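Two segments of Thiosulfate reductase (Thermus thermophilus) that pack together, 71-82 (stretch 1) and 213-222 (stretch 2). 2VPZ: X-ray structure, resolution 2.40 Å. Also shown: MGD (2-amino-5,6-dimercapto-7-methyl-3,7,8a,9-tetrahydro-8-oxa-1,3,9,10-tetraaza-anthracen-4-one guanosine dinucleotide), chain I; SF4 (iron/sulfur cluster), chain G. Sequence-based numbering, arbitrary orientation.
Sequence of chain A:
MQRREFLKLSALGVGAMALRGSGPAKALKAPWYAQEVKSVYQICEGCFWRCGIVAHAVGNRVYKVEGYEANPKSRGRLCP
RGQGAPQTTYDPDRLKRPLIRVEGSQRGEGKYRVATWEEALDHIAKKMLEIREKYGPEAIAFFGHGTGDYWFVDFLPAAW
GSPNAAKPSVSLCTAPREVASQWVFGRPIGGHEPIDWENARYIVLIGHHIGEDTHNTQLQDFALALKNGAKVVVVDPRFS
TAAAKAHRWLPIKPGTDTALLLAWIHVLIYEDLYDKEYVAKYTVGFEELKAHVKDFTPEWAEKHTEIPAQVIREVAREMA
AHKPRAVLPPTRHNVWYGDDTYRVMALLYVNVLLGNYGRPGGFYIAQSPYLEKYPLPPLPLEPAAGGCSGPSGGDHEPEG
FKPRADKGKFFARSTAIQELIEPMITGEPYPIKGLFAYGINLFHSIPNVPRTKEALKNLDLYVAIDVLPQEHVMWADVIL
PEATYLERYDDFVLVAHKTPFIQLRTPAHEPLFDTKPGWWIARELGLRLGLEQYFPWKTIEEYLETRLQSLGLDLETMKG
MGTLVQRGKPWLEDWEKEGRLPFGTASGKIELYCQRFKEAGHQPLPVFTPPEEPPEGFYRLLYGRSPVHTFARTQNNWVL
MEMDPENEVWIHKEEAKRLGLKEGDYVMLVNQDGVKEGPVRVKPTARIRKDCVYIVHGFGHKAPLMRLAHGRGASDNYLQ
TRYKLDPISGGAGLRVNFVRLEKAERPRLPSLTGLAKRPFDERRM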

ATOM      1  N   ASN A  71      -0.662 -39.765   1.908  1.00 45.03           N
ATOM      2  CA  ASN A  71       0.708 -39.821   1.364  1.00 41.84           C
ATOM      3  C   ASN A  71       1.598 -38.716   2.007  1.00 40.58           C
ATOM      4  O   ASN A  71       1.330 -37.531   1.853  1.00 40.45           O
ATOM      5  CB  ASN A  71       0.736 -39.665  -0.165  1.00 42.17           C
ATOM      6  CG  ASN A  71       2.095 -39.977  -0.774  1.00 42.65           C
ATOM      7  OD1 ASN A  71       2.512 -41.138  -0.824  1.00 43.11           O
ATOM      8  ND2 ASN A  71       2.820 -38.931  -1.187  1.00 41.88           N
ATOM      9  N   PRO A  72       2.666 -39.113   2.767  1.00 39.44           N
ATOM     10  CA  PRO A  72       3.580 -38.140   3.404  1.00 38.87           C
ATOM     11  C   PRO A  72       4.389 -37.182   2.486  1.00 37.20           C
ATOM     12  O   PRO A  72       5.017 -36.232   2.960  1.00 38.13           O
ATOM     13  CB  PRO A  72       4.507 -38.976   4.289  1.00 39.69           C
ATOM     14  CG  PRO A  72       3.814 -40.334   4.425  1.00 40.61           C
ATOM     15  CD  PRO A  72       2.965 -40.492   3.174  1.00 38.82           C
ATOM     16  N   LYS A  73       4.406 -37.460   1.189  1.00 35.50           N
ATOM     17  CA  LYS A  73       5.128 -36.635   0.210  1.00 33.90           C
ATOM     18  C   LYS A  73       4.251 -35.536  -0.419  1.00 32.94           C
ATOM     19  O   LYS A  73       4.554 -34.356  -0.299  1.00 31.12           O
ATOM     20  CB  LYS A  73       5.776 -37.514  -0.880  1.00 33.80           C
ATOM     21  CG  LYS A  73       6.982 -38.334  -0.419  1.00 33.34           C
ATOM     22  CD  LYS A  73       7.789 -38.829  -1.598  1.00 33.98           C
ATOM     23  CE  LYS A  73       9.157 -39.380  -1.193  1.00 33.87           C
ATOM     24  NZ  LYS A  73      10.217 -38.324  -1.182  1.00 31.87           N
ATOM     25  N   SER A  74       3.149 -35.906  -1.061  1.00 33.90           N
ATOM     26  CA  SER A  74       2.274 -34.888  -1.654  1.00 34.33           C
ATOM     27  C   SER A  74       1.324 -34.180  -0.653  1.00 37.01           C
ATOM     28  O   SER A  74       1.164 -32.953  -0.713  1.00 37.53           O
ATOM     29  CB  SER A  74       1.470 -35.453  -2.836  1.00 30.56           C
ATOM     30  OG  SER A  74       0.927 -36.712  -2.576  1.00 31.21           O
ATOM     31  N   ARG A  75       0.741 -34.931   0.291  1.00 37.64           N
ATOM     32  CA  ARG A  75      -0.259 -34.415   1.254  1.00 38.05           C
ATOM     33  C   ARG A  75      -1.356 -33.548   0.596  1.00 38.34           C
ATOM     34  O   ARG A  75      -1.763 -32.533   1.172  1.00 38.24           O
ATOM     35  CB  ARG A  75       0.343 -33.537   2.343  1.00 37.74           C
ATOM     36  CG  ARG A  75       1.537 -34.014   3.036  1.00 38.65           C
ATOM     37  CD  ARG A  75       2.078 -32.788   3.680  1.00 39.01           C
ATOM     38  NE  ARG A  75       3.283 -32.973   4.444  1.00 40.06           N
ATOM     39  CZ  ARG A  75       4.189 -32.023   4.608  1.00 40.77           C
ATOM     40  NH1 ARG A  75       3.979 -30.851   4.036  1.00 40.35           N
ATOM     41  NH2 ARG A  75       5.284 -32.249   5.310  1.00 42.68           N
ATOM     42  N   GLY A  76      -1.803 -33.915  -0.593  1.00 38.40           N
ATOM     43  CA  GLY A  76      -2.823 -33.163  -1.281  1.00 38.36           C
ATOM     44  C   GLY A  76      -2.390 -32.182  -2.365  1.00 38.48           C
ATOM     45  O   GLY A  76      -3.183 -31.849  -3.268  1.00 39.40           O
ATOM     46  N   ARG A  77      -1.145 -31.712  -2.293  1.00 38.03           N
ATOM     47  CA  ARG A  77      -0.528 -30.789  -3.261  1.00 38.24           C
ATOM     48  C   ARG A  77       0.363 -31.487  -4.333  1.00 36.97           C
ATOM     49  O   ARG A  77       0.656 -32.691  -4.242  1.00 36.08           O
ATOM     50  CB  ARG A  77       0.321 -29.701  -2.571  1.00 38.74           C
ATOM     51  CG  ARG A  77       0.038 -29.416  -1.109  1.00 42.98           C
ATOM     52  CD  ARG A  77      -1.109 -28.440  -0.950  1.00 47.29           C
ATOM     53  NE  ARG A  77      -2.393 -29.111  -0.775  1.00 52.15           N
ATOM     54  CZ  ARG A  77      -3.074 -29.142   0.361  1.00 54.73           C
ATOM     55  NH1 ARG A  77      -2.586 -28.528   1.415  1.00 56.98           N
ATOM     56  NH2 ARG A  77      -4.231 -29.781   0.452  1.00 54.92           N
ATOM     57  N   LEU A  78       0.797 -30.704  -5.323  1.00 35.66           N
ATOM     58  CA  LEU A  78       1.628 -31.127  -6.447  1.00 36.17           C
ATOM     59  C   LEU A  78       2.342 -29.903  -7.073  1.00 36.34           C
ATOM     60  O   LEU A  78       1.756 -28.810  -7.158  1.00 36.02           O
ATOM     61  CB  LEU A  78       0.762 -31.847  -7.520  1.00 33.58           C
ATOM     62  CG  LEU A  78       1.164 -33.228  -8.098  1.00 34.15           C
ATOM     63  CD1 LEU A  78       1.536 -34.202  -6.947  1.00 33.54           C
ATOM     64  CD2 LEU A  78       0.027 -33.825  -8.962  1.00 32.36           C
ATOM     65  N   CYS A  79       3.599 -30.069  -7.491  1.00 35.52           N
ATOM     66  CA  CYS A  79       4.357 -29.006  -8.133  1.00 34.05           C
ATOM     67  C   CYS A  79       3.960 -28.981  -9.626  1.00 33.08           C
ATOM     68  O   CYS A  79       3.286 -29.897 -10.104  1.00 33.25           O
ATOM     69  CB  CYS A  79       5.889 -29.249  -8.003  1.00 33.62           C
ATOM     70  SG  CYS A  79       6.661 -30.418  -9.277  1.00 36.41           S
ATOM     71  N   PRO A  80       4.374 -27.930 -10.384  1.00 31.89           N
ATOM     72  CA  PRO A  80       4.066 -27.807 -11.824  1.00 32.05           C
ATOM     73  C   PRO A  80       4.470 -29.029 -12.697  1.00 31.24           C
ATOM     74  O   PRO A  80       3.713 -29.480 -13.573  1.00 33.04           O
ATOM     75  CB  PRO A  80       4.760 -26.504 -12.244  1.00 31.89           C
ATOM     76  CG  PRO A  80       5.875 -26.325 -11.197  1.00 31.65           C
ATOM     77  CD  PRO A  80       5.289 -26.876  -9.928  1.00 32.13           C
ATOM     78  N   ARG A  81       5.666 -29.565 -12.461  1.00 33.24           N
ATOM     79  CA  ARG A  81       6.186 -30.727 -13.192  1.00 33.16           C
ATOM     80  C   ARG A  81       5.320 -31.975 -12.989  1.00 33.58           C
ATOM     81  O   ARG A  81       5.163 -32.784 -13.917  1.00 35.27           O
ATOM     82  CB  ARG A  81       7.654 -30.989 -12.792  1.00 30.74           C
ATOM     83  CG  ARG A  81       8.577 -29.862 -13.273  1.00 30.86           C
ATOM     84  CD  ARG A  81       9.955 -29.851 -12.591  1.00 30.99           C
ATOM     85  NE  ARG A  81       9.912 -29.894 -11.128  1.00 29.64           N
ATOM     86  CZ  ARG A  81      10.358 -30.886 -10.358  1.00 28.53           C
ATOM     87  NH1 ARG A  81      10.908 -31.959 -10.896  1.00 26.78           N
ATOM     88  NH2 ARG A  81      10.225 -30.803  -9.034  1.00 28.35           N
ATOM     89  N   GLY A  82       4.757 -32.129 -11.792  1.00 32.96           N
ATOM     90  CA  GLY A  82       3.893 -33.256 -11.502  1.00 30.19           C
ATOM     91  C   GLY A  82       2.586 -33.131 -12.267  1.00 31.76           C
ATOM     92  O   GLY A  82       2.067 -34.115 -12.826  1.00 30.57           O
ATOM     93  N   ASP A 213      14.258 -25.010  -7.402  1.00 30.14           N
ATOM     94  CA  ASP A 213      14.364 -26.483  -7.166  1.00 29.58           C
ATOM     95  C   ASP A 213      12.972 -26.605  -6.522  1.00 29.29           C
ATOM     96  O   ASP A 213      12.677 -26.017  -5.469  1.00 28.13           O
ATOM     97  CB  ASP A 213      15.500 -26.841  -6.158  1.00 29.72           C
ATOM     98  CG  ASP A 213      15.121 -27.993  -5.170  1.00 29.66           C
ATOM     99  OD1 ASP A 213      14.156 -28.766  -5.439  1.00 28.74           O
ATOM    100  OD2 ASP A 213      15.809 -28.117  -4.141  1.00 28.28           O
ATOM    101  N   THR A 214      12.131 -27.398  -7.152  1.00 30.35           N
ATOM    102  CA  THR A 214      10.753 -27.455  -6.784  1.00 31.68           C
ATOM    103  C   THR A 214      10.169 -28.774  -6.225  1.00 32.64           C
ATOM    104  O   THR A 214       8.957 -29.061  -6.363  1.00 30.88           O
ATOM    105  CB  THR A 214       9.980 -26.822  -8.019  1.00 30.52           C
ATOM    106  OG1 THR A 214       9.047 -25.852  -7.585  1.00 35.62           O
ATOM    107  CG2 THR A 214       9.369 -27.873  -8.912  1.00 31.96           C
ATOM    108  N   HIS A 215      11.057 -29.563  -5.584  1.00 32.95           N
ATOM    109  CA  HIS A 215      10.737 -30.840  -4.897  1.00 32.45           C
ATOM    110  C   HIS A 215       9.557 -30.486  -3.984  1.00 32.58           C
ATOM    111  O   HIS A 215       9.639 -29.633  -3.097  1.00 32.02           O
ATOM    112  CB  HIS A 215      11.965 -31.387  -4.080  1.00 32.79           C
ATOM    113  CG  HIS A 215      12.889 -32.269  -4.846  1.00 33.19           C
ATOM    114  ND1 HIS A 215      14.185 -32.529  -4.474  1.00 30.97           N
ATOM    115  CD2 HIS A 215      12.700 -32.933  -5.985  1.00 32.29           C
ATOM    116  CE1 HIS A 215      14.756 -33.312  -5.364  1.00 29.98           C
ATOM    117  NE2 HIS A 215      13.866 -33.571  -6.296  1.00 31.56           N
ATOM    118  N   ASN A 216       8.469 -31.197  -4.240  1.00 33.76           N
ATOM    119  CA  ASN A 216       7.213 -30.980  -3.540  1.00 33.90           C
ATOM    120  C   ASN A 216       7.213 -30.669  -2.047  1.00 34.61           C
ATOM    121  O   ASN A 216       7.063 -29.504  -1.631  1.00 35.39           O
ATOM    122  CB  ASN A 216       6.236 -32.123  -3.799  1.00 32.93           C
ATOM    123  CG  ASN A 216       4.795 -31.753  -3.515  1.00 33.30           C
ATOM    124  OD1 ASN A 216       4.547 -30.684  -2.954  1.00 32.70           O
ATOM    125  ND2 ASN A 216       3.852 -32.617  -3.906  1.00 31.57           N
ATOM    126  N   THR A 217       7.396 -31.703  -1.240  1.00 36.04           N
ATOM    127  CA  THR A 217       7.345 -31.612   0.222  1.00 36.34           C
ATOM    128  C   THR A 217       8.255 -30.572   0.859  1.00 37.84           C
ATOM    129  O   THR A 217       7.875 -29.907   1.845  1.00 37.91           O
ATOM    130  CB  THR A 217       7.623 -32.987   0.934  1.00 35.76           C
ATOM    131  OG1 THR A 217       7.218 -34.067   0.112  1.00 34.96           O
ATOM    132  CG2 THR A 217       6.882 -33.050   2.290  1.00 35.99           C
ATOM    133  N   GLN A 218       9.460 -30.415   0.319  1.00 38.14           N
ATOM    134  CA  GLN A 218      10.360 -29.441   0.902  1.00 39.24           C
ATOM    135  C   GLN A 218       9.913 -27.998   0.555  1.00 39.29           C
ATOM    136  O   GLN A 218      10.263 -27.068   1.263  1.00 40.98           O
ATOM    137  CB  GLN A 218      11.842 -29.707   0.541  1.00 41.00           C
ATOM    138  CG  GLN A 218      12.294 -29.430  -0.902  1.00 43.48           C
ATOM    139  CD  GLN A 218      13.780 -28.950  -1.045  1.00 44.32           C
ATOM    140  OE1 GLN A 218      14.641 -29.222  -0.186  1.00 44.26           O
ATOM    141  NE2 GLN A 218      14.071 -28.262  -2.148  1.00 43.43           N
ATOM    142  N   LEU A 219       9.127 -27.829  -0.511  1.00 38.49           N
ATOM    143  CA  LEU A 219       8.597 -26.491  -0.852  1.00 38.94           C
ATOM    144  C   LEU A 219       7.528 -26.203   0.250  1.00 37.63           C
ATOM    145  O   LEU A 219       7.553 -25.166   0.922  1.00 36.11           O
ATOM    146  CB  LEU A 219       7.951 -26.462  -2.248  1.00 40.21           C
ATOM    147  CG  LEU A 219       7.609 -25.090  -2.847  1.00 41.36           C
ATOM    148  CD1 LEU A 219       8.729 -24.081  -2.525  1.00 42.18           C
ATOM    149  CD2 LEU A 219       7.383 -25.215  -4.389  1.00 43.51           C
ATOM    150  N   GLN A 220       6.613 -27.149   0.418  1.00 36.68           N
ATOM    151  CA  GLN A 220       5.592 -27.079   1.446  1.00 35.37           C
ATOM    152  C   GLN A 220       6.211 -26.751   2.820  1.00 35.62           C
ATOM    153  O   GLN A 220       5.828 -25.776   3.448  1.00 36.24           O
ATOM    154  CB  GLN A 220       4.827 -28.399   1.563  1.00 34.37           C
ATOM    155  CG  GLN A 220       3.970 -28.730   0.380  1.00 33.47           C
ATOM    156  CD  GLN A 220       3.265 -30.039   0.533  1.00 34.54           C
ATOM    157  OE1 GLN A 220       3.043 -30.778  -0.434  1.00 33.70           O
ATOM    158  NE2 GLN A 220       2.911 -30.352   1.783  1.00 36.78           N
ATOM    159  N   ASP A 221       7.175 -27.551   3.272  1.00 37.13           N
ATOM    160  CA  ASP A 221       7.818 -27.361   4.583  1.00 37.61           C
ATOM    161  C   ASP A 221       8.524 -25.998   4.782  1.00 37.55           C
ATOM    162  O   ASP A 221       8.405 -25.328   5.841  1.00 36.80           O
ATOM    163  CB  ASP A 221       8.836 -28.505   4.894  1.00 39.45           C
ATOM    164  CG  ASP A 221       8.168 -29.892   5.026  1.00 41.29           C
ATOM    165  OD1 ASP A 221       6.946 -29.943   5.297  1.00 42.07           O
ATOM    166  OD2 ASP A 221       8.888 -30.909   4.885  1.00 42.79           O
ATOM    167  N   PHE A 222       9.286 -25.586   3.769  1.00 37.21           N
ATOM    168  CA  PHE A 222       9.994 -24.296   3.750  1.00 36.81           C
ATOM    169  C   PHE A 222       8.952 -23.162   3.901  1.00 37.89           C
ATOM    170  O   PHE A 222       9.144 -22.231   4.701  1.00 37.82           O
ATOM    171  CB  PHE A 222      10.772 -24.148   2.419  1.00 35.69           C
ATOM    172  CG  PHE A 222      11.556 -22.822   2.276  1.00 33.68           C
ATOM    173  CD1 PHE A 222      12.627 -22.506   3.128  1.00 33.60           C
ATOM    174  CD2 PHE A 222      11.232 -21.920   1.255  1.00 32.78           C
ATOM    175  CE1 PHE A 222      13.374 -21.317   2.956  1.00 33.03           C
ATOM    176  CE2 PHE A 222      11.949 -20.723   1.071  1.00 33.67           C
ATOM    177  CZ  PHE A 222      13.030 -20.419   1.922  1.00 33.83           C
TER
HETATM  178  PB  MGD I1766      22.547 -26.054  -5.618  1.00 29.45           P
HETATM  179  O1B MGD I1766      23.601 -26.378  -6.600  1.00 30.92           O
HETATM  180  O2B MGD I1766      22.823 -26.097  -4.201  1.00 30.31           O
HETATM  181  O3B MGD I1766      21.450 -27.086  -6.158  1.00 28.55           O
HETATM  182  O3A MGD I1766      19.244 -28.155  -6.841  1.00 23.67           O
HETATM  183  PA  MGD I1766      20.107 -27.737  -5.589  1.00 26.89           P
HETATM  184  O1A MGD I1766      20.299 -29.001  -4.892  1.00 27.59           O
HETATM  185  O2A MGD I1766      19.350 -26.774  -4.805  1.00 24.89           O
HETATM  186  O5' MGD I1766      21.971 -24.636  -5.904  1.00 31.16           O
HETATM  187  C5' MGD I1766      21.892 -23.912  -7.133  1.00 31.22           C
HETATM  188  C4' MGD I1766      22.281 -22.528  -6.637  1.00 31.10           C
HETATM  189  O4' MGD I1766      23.649 -22.708  -6.310  1.00 32.35           O
HETATM  190  C3' MGD I1766      22.262 -21.351  -7.648  1.00 33.43           C
HETATM  191  O3' MGD I1766      21.575 -20.199  -7.097  1.00 31.24           O
HETATM  192  C2' MGD I1766      23.750 -20.978  -7.867  1.00 34.38           C
HETATM  193  O2' MGD I1766      23.894 -19.568  -7.751  1.00 33.50           O
HETATM  194  C1' MGD I1766      24.391 -21.512  -6.610  1.00 35.91           C
HETATM  195  N9  MGD I1766      25.876 -21.524  -6.500  1.00 38.88           N
HETATM  196  C8  MGD I1766      26.772 -21.687  -7.524  1.00 40.67           C
HETATM  197  N7  MGD I1766      28.059 -21.638  -7.078  1.00 40.55           N
HETATM  198  C5  MGD I1766      27.991 -21.414  -5.740  1.00 40.14           C
HETATM  199  C6  MGD I1766      28.978 -21.170  -4.667  1.00 40.02           C
HETATM  200  O6  MGD I1766      30.173 -21.263  -4.966  1.00 39.30           O
HETATM  201  N1  MGD I1766      28.548 -20.957  -3.425  1.00 39.40           N
HETATM  202  C2  MGD I1766      27.224 -20.876  -3.122  1.00 40.16           C
HETATM  203  N2  MGD I1766      26.827 -20.646  -1.820  1.00 40.23           N
HETATM  204  N3  MGD I1766      26.248 -21.079  -4.059  1.00 40.37           N
HETATM  205  C4  MGD I1766      26.559 -21.347  -5.357  1.00 39.27           C
HETATM  206  C10 MGD I1766      19.363 -29.277  -7.690  1.00 28.60           C
HETATM  207  C11 MGD I1766      18.356 -30.251  -7.170  1.00 31.56           C
HETATM  208  O11 MGD I1766      17.049 -29.725  -7.443  1.00 32.06           O
HETATM  209  C12 MGD I1766      18.615 -31.717  -7.606  1.00 34.59           C
HETATM  210  S12 MGD I1766      20.115 -32.450  -7.398  1.00 31.68           S
HETATM  211  C13 MGD I1766      17.643 -32.515  -8.178  1.00 34.58           C
HETATM  212  S13 MGD I1766      17.957 -34.153  -8.522  1.00 33.05           S
HETATM  213  C14 MGD I1766      16.273 -31.965  -8.481  1.00 33.20           C
HETATM  214  N15 MGD I1766      16.005 -31.658  -9.837  1.00 33.64           N
HETATM  215  C16 MGD I1766      15.049 -30.739 -10.187  1.00 36.05           C
HETATM  216  C17 MGD I1766      14.664 -30.382 -11.598  1.00 36.78           C
HETATM  217  O17 MGD I1766      15.204 -30.995 -12.561  1.00 39.32           O
HETATM  218  N18 MGD I1766      13.667 -29.459 -11.820  1.00 35.77           N
HETATM  219  C19 MGD I1766      13.127 -28.822 -10.748  1.00 36.26           C
HETATM  220  N19 MGD I1766      12.237 -27.885 -11.009  1.00 35.61           N
HETATM  221  N20 MGD I1766      13.429 -29.033  -9.423  1.00 36.72           N
HETATM  222  C21 MGD I1766      14.343 -30.006  -9.128  1.00 36.23           C
HETATM  223  N22 MGD I1766      14.720 -30.272  -7.887  1.00 36.45           N
HETATM  224  C23 MGD I1766      16.005 -30.794  -7.557  1.00 33.32           C
HETATM  225 FE1  SF4 G1764       6.833 -34.876  -7.030  1.00 41.75          FE
HETATM  226 FE2  SF4 G1764       7.011 -32.600  -8.559  1.00 32.40          FE
HETATM  227 FE3  SF4 G1764       8.903 -34.586  -8.745  1.00 33.34          FE
HETATM  228 FE4  SF4 G1764       6.398 -35.016  -9.760  1.00 39.34          FE
HETATM  229  S1  SF4 G1764       7.904 -33.443 -10.504  1.00 34.05           S
HETATM  230  S2  SF4 G1764       7.641 -36.494  -8.469  1.00 38.14           S
HETATM  231  S3  SF4 G1764       5.122 -33.868  -8.243  1.00 40.54           S
HETATM  232  S4  SF4 G1764       8.479 -33.261  -6.886  1.00 37.84           S

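Stretch 1 is mostly loop and turn, and it lies against the first turns of the helix that begins at Asn216. The backbones come closest at Lys73 and Thr217, whose CA atoms are 5.5 Å apart. A type I' turn from Ser74 to Arg77 shapes the loop. Gly76 sits in it at phi 99°, psi -24°, where a CB would be jammed against the preceding carbonyl O.

Arg75 points toward the helix. Its chain runs m, t, t, nearly extended from CB onward, and this carries the guanidinium to Asp221. NH2 of Arg75 donates to OD1 of Asp221 at 2.8 Å, forming a salt bridge. The Asp221 CB points sideways, but its m rotamer brings the carboxylate nearer. Thr217 CG2 lies over one face of the guanidinium, so the methyl packs on the flat face while the charged contact stays at the edge.

Thr217 also uses its hydroxyl. Thr217 OG1 donates to Lys73 O at 2.7 Å, tying the helix to the loop backbone. The chi1 of Thr217, -29°, lies between wells; in this setting OG1 meets Lys73 O while CG2 lies over the Arg75 guanidinium. Asn216, in the t rotamer, reaches into the bend of the loop. Its ND2 makes a weak hydrogen bond to Arg77 O at 3.2 Å. Arg77 starts toward the helix, but its end leads away.

At the other end, Cys79 points toward stretch 2 with chi1 p. Its SG binds FE2 of the iron-sulfur cluster at 2.3 Å. The same SG accepts a weak capping bond from Gly82 N at 3.6 Å and touches Thr214 CG2 at 3.7 Å. Arg81 bends at chi3 (m). Its guanidinium lies between SF4 S1 and MGD N19, on opposite faces, with Thr214 CG2 at its edge. NH2 of Arg81 donates weakly to Thr214 O at 3.4 Å. Thr214 N in turn donates to MGD N20 at 3.1 Å. Here Cys79 ties stretch 1 to the cluster, and Thr214 ties stretch 2 to MGD.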